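Local coordinates for adapter protein MecA 1 (PDB 3JTP), which recruits unfolded, aggregated and regulatory proteins to the ClpC protease, the C-terminal domain described here being the part that interacts with ClpC, at residues 19-24 with 63-68; 30-35 with 41-46. The protein carries 3 engineered substitutions. All blocks are in the same frame, centred on the assembly; numbering follows the deposited sequence.

Overall arrangement
This C-terminal domain of MecA illustrates how a short local contact can sit within a longer-range one. From the N terminus the chain runs through strand 8-13 into helix 16-24, whose residues 19-24 form the first side of interaction 1. Next come strands 31-37 and 40-46, paired as the antiparallel hairpin of interaction 2. Helix 54-65 follows, and residues 63-68 return to helix 16-24, closing a loop that contains the whole hairpin; the two contacts nest and do not cross. Val-19 joins them by packing, its CG1 4.1 Å from Leu-34 CD1. Both contacts reach the same sheet, interaction 1 through edge strand 67-68 and interaction 2 through inner strands.

Interaction 1 of 2, residues 19-24 with 63-68; sequences VISLSK and LEYANE. Engineered in segment 63-68: Asn-67 (natural residue Thr).
Tyr-65 lays one face of its ring against Ser-21 and Leu-22, and its side chain can be followed atom by atom. At the root, Tyr-65 CB stands 4.5 Å from Leu-22 CB. Its chi1 of -64° sets CG anti to the carbonyl carbon, which lays the ring over Ser-21. Different atoms of the ring then meet different neighbours: Tyr-65 CD2 approaches the branch carbon of Leu-22, CG, at 4.2 Å, while Tyr-65 CE1 comes within 3.6 Å of Ser-21 CB, and CD1 and CZ lie only slightly farther from that same methylene. Ser-21 CB sits 4.0 Å from the ring centroid and 27° off the normal, a CH-pi contact over the face, and the backbone N of Leu-22 lies over this face too. At the tip, Tyr-65 OH reaches past the serine methylene, 4.4 Å from Ser-21 CB. Ser-21 OG is turned back toward its own helix, where it bonds weakly to Glu-17 O. An alanine in place of Tyr-65 would remove the ring and is likely to leave Ser-21 CB and Leu-22 CG without this partner, opening a gap beside the helix. This is a small join made by CH-pi and carbon contacts, with no hydrogen bond across it, between the weakly bonded last residues of helix 54-65 and the side of helix 16-24. Tyr-65 also touches Leu-25 in the loop that follows, Leu-22 continues onto Phe-13 of strand 8-13, and Ile-20 and Ser-23 face helix 88-96. Asn-67, an engineered residue, pairs by backbone with Arg-12 and so takes the chain from the helix into the edge of the sheet.

Interaction 2 of 2, residues 30-35 with 41-46; sequences SKTTLY and YYLYVD
Thr-32 and Leu-43 meet at an oblique angle on one face of an antiparallel hairpin, with Leu-43 CD2 3.6 Å from Thr-32 CB. Beside them, Thr-32 and Val-45 form a non-hydrogen-bonded pair whose side chains run the same way, touching through Thr-32 CG2 and Val-45 CG2 at 4.0 Å. A chi1 of 50° on Thr-32 brings its methyl to this apolar row and turns OG1 to the backbone N of Leu-89. Leu-34 and Leu-43 extend the row, Leu-34 CD1 also lying 4.2 Å from Tyr-41 CB. The other face carries Thr-33, Tyr-35, Tyr-42 and Tyr-44. Here the ring of Tyr-35 presents its edge, CE2, to Tyr-44 CB at 4.5 Å; Tyr-44 CG, anti to the backbone N (chi1 179°), carries its own ring outward. The end of Tyr-42 also leads away, toward Leu-76 of helix 73-79, which Tyr-35 touches as well. In the backbone, Tyr-35 and Tyr-42 form a hydrogen-bonded pair: Tyr-35 N to Tyr-42 O and Tyr-42 N to Tyr-35 O are both 2.8 Å, with N-H...O angles of 170°. Thr-33 N also bonds to Tyr-44 O, whereas the return bond is modelled too short to be trusted. The chemistry divides accordingly. Backbone bonds set the pairing, carbon contacts join the side chains on the face of Thr-32, Leu-34, Leu-43 and Val-45, and both threonine hydroxyls are spent outside the hairpin, Thr-33 OG1 on Glu-86 N. At the open end, Lys-31 NZ stays 4.6 Å from Asp-46 OD2, so any attraction there is probably long-range rather than a salt bridge.

Interaction 1 of 2, residues 19-24 with 63-68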
loop_
_atom_site.group_PDB
_atom_site.type_symbol
_atom_site.label_atom_id
_atom_site.label_comp_id
_atom_site.label_asym_id
_atom_site.label_seq_id
_atom_site.Cartn_x
_atom_site.Cartn_y
_atom_site.Cartn_z
ATOM N N VAL A 19 5.220 -5.811 2.833
ATOM C CA VAL A 19 4.502 -5.454 1.602
ATOM C C VAL A 19 4.161 -6.713 0.788
ATOM O O VAL A 19 3.013 -6.915 0.419
ATOM C CB VAL A 19 5.288 -4.461 0.729
ATOM C CG1 VAL A 19 4.458 -4.071 -0.523
ATOM C CG2 VAL A 19 5.689 -3.202 1.561
ATOM N N ILE A 20 5.155 -7.566 0.540
ATOM C CA ILE A 20 4.948 -8.829 -0.169
ATOM C C ILE A 20 3.856 -9.674 0.516
ATOM O O ILE A 20 2.927 -10.131 -0.150
ATOM C CB ILE A 20 6.243 -9.649 -0.271
ATOM C CG1 ILE A 20 7.313 -8.887 -1.051
ATOM C CG2 ILE A 20 5.998 -11.014 -0.948
ATOM C CD1 ILE A 20 8.685 -9.574 -0.980
ATOM N N SER A 21 3.972 -9.870 1.833
ATOM C CA SER A 21 2.936 -10.554 2.624
ATOM C C SER A 21 1.552 -10.000 2.361
ATOM O O SER A 21 0.629 -10.763 2.110
ATOM C CB SER A 21 3.210 -10.470 4.126
ATOM O OG SER A 21 4.326 -11.254 4.478
ATOM N N LEU A 22 1.400 -8.675 2.428
ATOM C CA LEU A 22 0.101 -8.066 2.171
ATOM C C LEU A 22 -0.384 -8.419 0.778
ATOM O O LEU A 22 -1.552 -8.743 0.581
ATOM C CB LEU A 22 0.159 -6.555 2.312
ATOM C CG LEU A 22 -1.089 -5.861 2.861
ATOM C CD1 LEU A 22 -1.144 -4.420 2.349
ATOM C CD2 LEU A 22 -2.366 -6.584 2.528
ATOM N N SER A 23 0.516 -8.349 -0.195
ATOM C CA SER A 23 0.116 -8.583 -1.574
ATOM C C SER A 23 -0.412 -10.004 -1.799
ATOM O O SER A 23 -1.287 -10.218 -2.631
ATOM C CB SER A 23 1.264 -8.305 -2.541
ATOM O OG SER A 23 2.125 -9.422 -2.615
ATOM N N LYS A 24 0.123 -10.975 -1.072
ATOM C CA LYS A 24 -0.278 -12.355 -1.290
ATOM C C LYS A 24 -1.744 -12.537 -0.896
ATOM O O LYS A 24 -2.422 -13.450 -1.384
ATOM C CB LYS A 24 0.606 -13.309 -0.502
ATOM C CG LYS A 24 0.579 -14.717 -1.047
ATOM C CD LYS A 24 1.082 -15.749 -0.038
ATOM C CE LYS A 24 2.610 -15.843 0.002
ATOM N NZ LYS A 24 3.013 -17.279 0.269
ATOM N N LEU A 63 -3.626 -3.220 7.823
ATOM C CA LEU A 63 -3.033 -2.678 9.045
ATOM C C LEU A 63 -2.420 -3.724 9.959
ATOM O O LEU A 63 -2.030 -3.407 11.087
ATOM C CB LEU A 63 -4.056 -1.879 9.850
ATOM C CG LEU A 63 -4.556 -0.569 9.259
ATOM C CD1 LEU A 63 -5.500 0.093 10.250
ATOM C CD2 LEU A 63 -3.388 0.344 8.916
ATOM N N GLU A 64 -2.356 -4.973 9.514
ATOM C CA GLU A 64 -1.570 -5.949 10.266
ATOM C C GLU A 64 -0.128 -5.903 9.806
ATOM O O GLU A 64 0.787 -6.237 10.561
ATOM C CB GLU A 64 -2.135 -7.352 10.103
ATOM C CG GLU A 64 -3.490 -7.474 10.720
ATOM C CD GLU A 64 -3.765 -8.840 11.245
ATOM O OE1 GLU A 64 -4.832 -8.970 11.858
ATOM O OE2 GLU A 64 -2.936 -9.767 11.062
ATOM N N TYR A 65 0.055 -5.477 8.557
ATOM C CA TYR A 65 1.370 -5.376 7.959
ATOM C C TYR A 65 1.889 -3.949 7.916
ATOM O O TYR A 65 3.073 -3.728 7.678
ATOM C CB TYR A 65 1.344 -5.998 6.575
ATOM C CG TYR A 65 1.045 -7.456 6.697
ATOM C CD1 TYR A 65 2.008 -8.336 7.187
ATOM C CD2 TYR A 65 -0.204 -7.945 6.405
ATOM C CE1 TYR A 65 1.749 -9.665 7.349
ATOM C CE2 TYR A 65 -0.482 -9.290 6.567
ATOM C CZ TYR A 65 0.508 -10.138 7.042
ATOM O OH TYR A 65 0.244 -11.453 7.194
ATOM N N ALA A 66 1.017 -2.985 8.181
ATOM C CA ALA A 66 1.407 -1.574 8.105
ATOM C C ALA A 66 0.755 -0.670 9.160
ATOM O O ALA A 66 -0.082 -1.110 9.949
ATOM C CB ALA A 66 1.121 -1.041 6.715
ATOM N N ASN A 67 1.140 0.608 9.146
ATOM C CA ASN A 67 0.567 1.609 10.033
ATOM C C ASN A 67 0.086 2.808 9.217
ATOM O O ASN A 67 0.686 3.141 8.200
ATOM C CB ASN A 67 1.630 2.062 11.040
ATOM C CG ASN A 67 1.903 1.009 12.119
ATOM O OD1 ASN A 67 1.070 0.775 12.996
ATOM N ND2 ASN A 67 3.069 0.375 12.053
ATOM N N GLU A 68 -0.984 3.463 9.651
ATOM C CA GLU A 68 -1.430 4.666 8.964
ATOM C C GLU A 68 -0.380 5.765 9.109
ATOM O O GLU A 68 0.142 5.982 10.196
ATOM C CB GLU A 68 -2.785 5.119 9.497
ATOM C CG GLU A 68 -3.965 4.553 8.708
ATOM C CD GLU A 68 -5.269 4.612 9.479
ATOM O OE1 GLU A 68 -5.351 3.978 10.563
ATOM O OE2 GLU A 68 -6.208 5.288 9.002
#

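Interaction 2 of 2, residues 30-35 with 41-46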
loop_
_atom_site.group_PDB
_atom_site.type_symbol
_atom_site.label_atom_id
_atom_site.label_comp_id
_atom_site.label_asym_id
_atom_site.label_seq_id
_atom_site.Cartn_x
_atom_site.Cartn_y
_atom_site.Cartn_z
ATOM N N SER A 30 -8.455 -2.045 -4.872
ATOM C CA SER A 30 -8.390 -1.222 -6.061
ATOM C C SER A 30 -7.012 -0.564 -6.113
ATOM O O SER A 30 -6.020 -1.232 -5.811
ATOM C CB SER A 30 -9.551 -0.232 -6.123
ATOM O OG SER A 30 -10.760 -0.933 -6.389
ATOM N N LYS A 31 -6.934 0.722 -6.457
ATOM C CA LYS A 31 -5.642 1.329 -6.801
ATOM C C LYS A 31 -4.652 1.446 -5.630
ATOM O O LYS A 31 -4.981 1.948 -4.556
ATOM C CB LYS A 31 -5.838 2.679 -7.491
ATOM C CG LYS A 31 -6.819 2.625 -8.651
ATOM C CD LYS A 31 -7.183 4.028 -9.133
ATOM C CE LYS A 31 -8.545 4.065 -9.831
ATOM N NZ LYS A 31 -9.006 5.476 -10.057
ATOM N N THR A 32 -3.438 0.964 -5.861
ATOM C CA THR A 32 -2.365 1.105 -4.900
ATOM C C THR A 32 -1.127 1.599 -5.634
ATOM O O THR A 32 -0.834 1.136 -6.733
ATOM C CB THR A 32 -2.077 -0.218 -4.166
ATOM O OG1 THR A 32 -1.920 -1.281 -5.120
ATOM C CG2 THR A 32 -3.216 -0.557 -3.231
ATOM N N THR A 33 -0.437 2.579 -5.049
ATOM C CA THR A 33 0.863 3.016 -5.552
ATOM C C THR A 33 1.899 2.856 -4.442
ATOM O O THR A 33 1.642 3.177 -3.279
ATOM C CB THR A 33 0.814 4.476 -6.090
ATOM O OG1 THR A 33 -0.124 4.540 -7.170
ATOM C CG2 THR A 33 2.199 4.952 -6.596
ATOM N N LEU A 34 3.063 2.329 -4.801
ATOM C CA LEU A 34 4.090 2.034 -3.813
ATOM C C LEU A 34 5.306 2.945 -3.967
ATOM O O LEU A 34 5.808 3.123 -5.075
ATOM C CB LEU A 34 4.499 0.555 -3.910
ATOM C CG LEU A 34 5.562 0.067 -2.921
ATOM C CD1 LEU A 34 4.984 -0.156 -1.513
ATOM C CD2 LEU A 34 6.210 -1.216 -3.447
ATOM N N TYR A 35 5.763 3.516 -2.850
ATOM C CA TYR A 35 6.962 4.348 -2.811
ATOM C C TYR A 35 7.926 3.812 -1.745
ATOM O O TYR A 35 7.499 3.099 -0.833
ATOM C CB TYR A 35 6.620 5.801 -2.424
ATOM C CG TYR A 35 5.728 6.563 -3.373
ATOM C CD1 TYR A 35 6.242 7.522 -4.248
ATOM C CD2 TYR A 35 4.362 6.348 -3.374
ATOM C CE1 TYR A 35 5.404 8.225 -5.109
ATOM C CE2 TYR A 35 3.527 7.035 -4.224
ATOM C CZ TYR A 35 4.043 7.963 -5.085
ATOM O OH TYR A 35 3.164 8.609 -5.914
ATOM N N TYR A 41 8.663 1.709 3.420
ATOM C CA TYR A 41 7.851 1.627 2.201
ATOM C C TYR A 41 6.495 2.238 2.497
ATOM O O TYR A 41 5.984 2.135 3.617
ATOM C CB TYR A 41 7.729 0.173 1.692
ATOM C CG TYR A 41 9.056 -0.349 1.188
ATOM C CD1 TYR A 41 9.417 -0.212 -0.147
ATOM C CD2 TYR A 41 9.978 -0.929 2.061
ATOM C CE1 TYR A 41 10.647 -0.651 -0.607
ATOM C CE2 TYR A 41 11.221 -1.367 1.611
ATOM C CZ TYR A 41 11.545 -1.226 0.271
ATOM O OH TYR A 41 12.766 -1.671 -0.195
ATOM N N TYR A 42 5.929 2.906 1.506
ATOM C CA TYR A 42 4.661 3.580 1.678
ATOM C C TYR A 42 3.730 3.167 0.562
ATOM O O TYR A 42 4.098 3.186 -0.608
ATOM C CB TYR A 42 4.865 5.104 1.683
ATOM C CG TYR A 42 5.649 5.572 2.881
ATOM C CD1 TYR A 42 5.007 6.111 3.983
ATOM C CD2 TYR A 42 7.035 5.453 2.917
ATOM C CE1 TYR A 42 5.724 6.534 5.089
ATOM C CE2 TYR A 42 7.763 5.873 4.026
ATOM C CZ TYR A 42 7.103 6.414 5.106
ATOM O OH TYR A 42 7.816 6.836 6.210
ATOM N N LEU A 43 2.529 2.759 0.935
ATOM C CA LEU A 43 1.568 2.307 -0.046
ATOM C C LEU A 43 0.549 3.406 -0.146
ATOM O O LEU A 43 -0.210 3.620 0.787
ATOM C CB LEU A 43 0.841 1.056 0.445
ATOM C CG LEU A 43 0.644 -0.175 -0.448
ATOM C CD1 LEU A 43 -0.684 -0.874 -0.136
ATOM C CD2 LEU A 43 0.746 0.163 -1.903
ATOM N N TYR A 44 0.495 4.103 -1.262
ATOM C CA TYR A 44 -0.672 4.948 -1.434
ATOM C C TYR A 44 -1.885 4.075 -1.777
ATOM O O TYR A 44 -1.854 3.313 -2.730
ATOM C CB TYR A 44 -0.451 6.006 -2.492
ATOM C CG TYR A 44 -1.674 6.860 -2.696
ATOM C CD1 TYR A 44 -2.142 7.695 -1.685
ATOM C CD2 TYR A 44 -2.362 6.833 -3.905
ATOM C CE1 TYR A 44 -3.268 8.467 -1.867
ATOM C CE2 TYR A 44 -3.483 7.609 -4.106
ATOM C CZ TYR A 44 -3.936 8.415 -3.090
ATOM O OH TYR A 44 -5.058 9.171 -3.315
ATOM N N VAL A 45 -2.944 4.173 -0.989
ATOM C CA VAL A 45 -4.084 3.279 -1.175
ATOM C C VAL A 45 -5.400 4.001 -1.439
ATOM O O VAL A 45 -5.949 4.647 -0.541
ATOM C CB VAL A 45 -4.286 2.382 0.035
ATOM C CG1 VAL A 45 -5.535 1.516 -0.165
ATOM C CG2 VAL A 45 -3.071 1.526 0.228
ATOM N N ASP A 46 -5.909 3.867 -2.660
ATOM C CA ASP A 46 -7.159 4.506 -3.047
ATOM C C ASP A 46 -8.250 3.473 -3.226
ATOM O O ASP A 46 -8.257 2.725 -4.208
ATOM C CB ASP A 46 -6.994 5.294 -4.346
ATOM C CG ASP A 46 -8.227 6.126 -4.680
ATOM O OD1 ASP A 46 -9.189 6.099 -3.873
ATOM O OD2 ASP A 46 -8.234 6.808 -5.738
#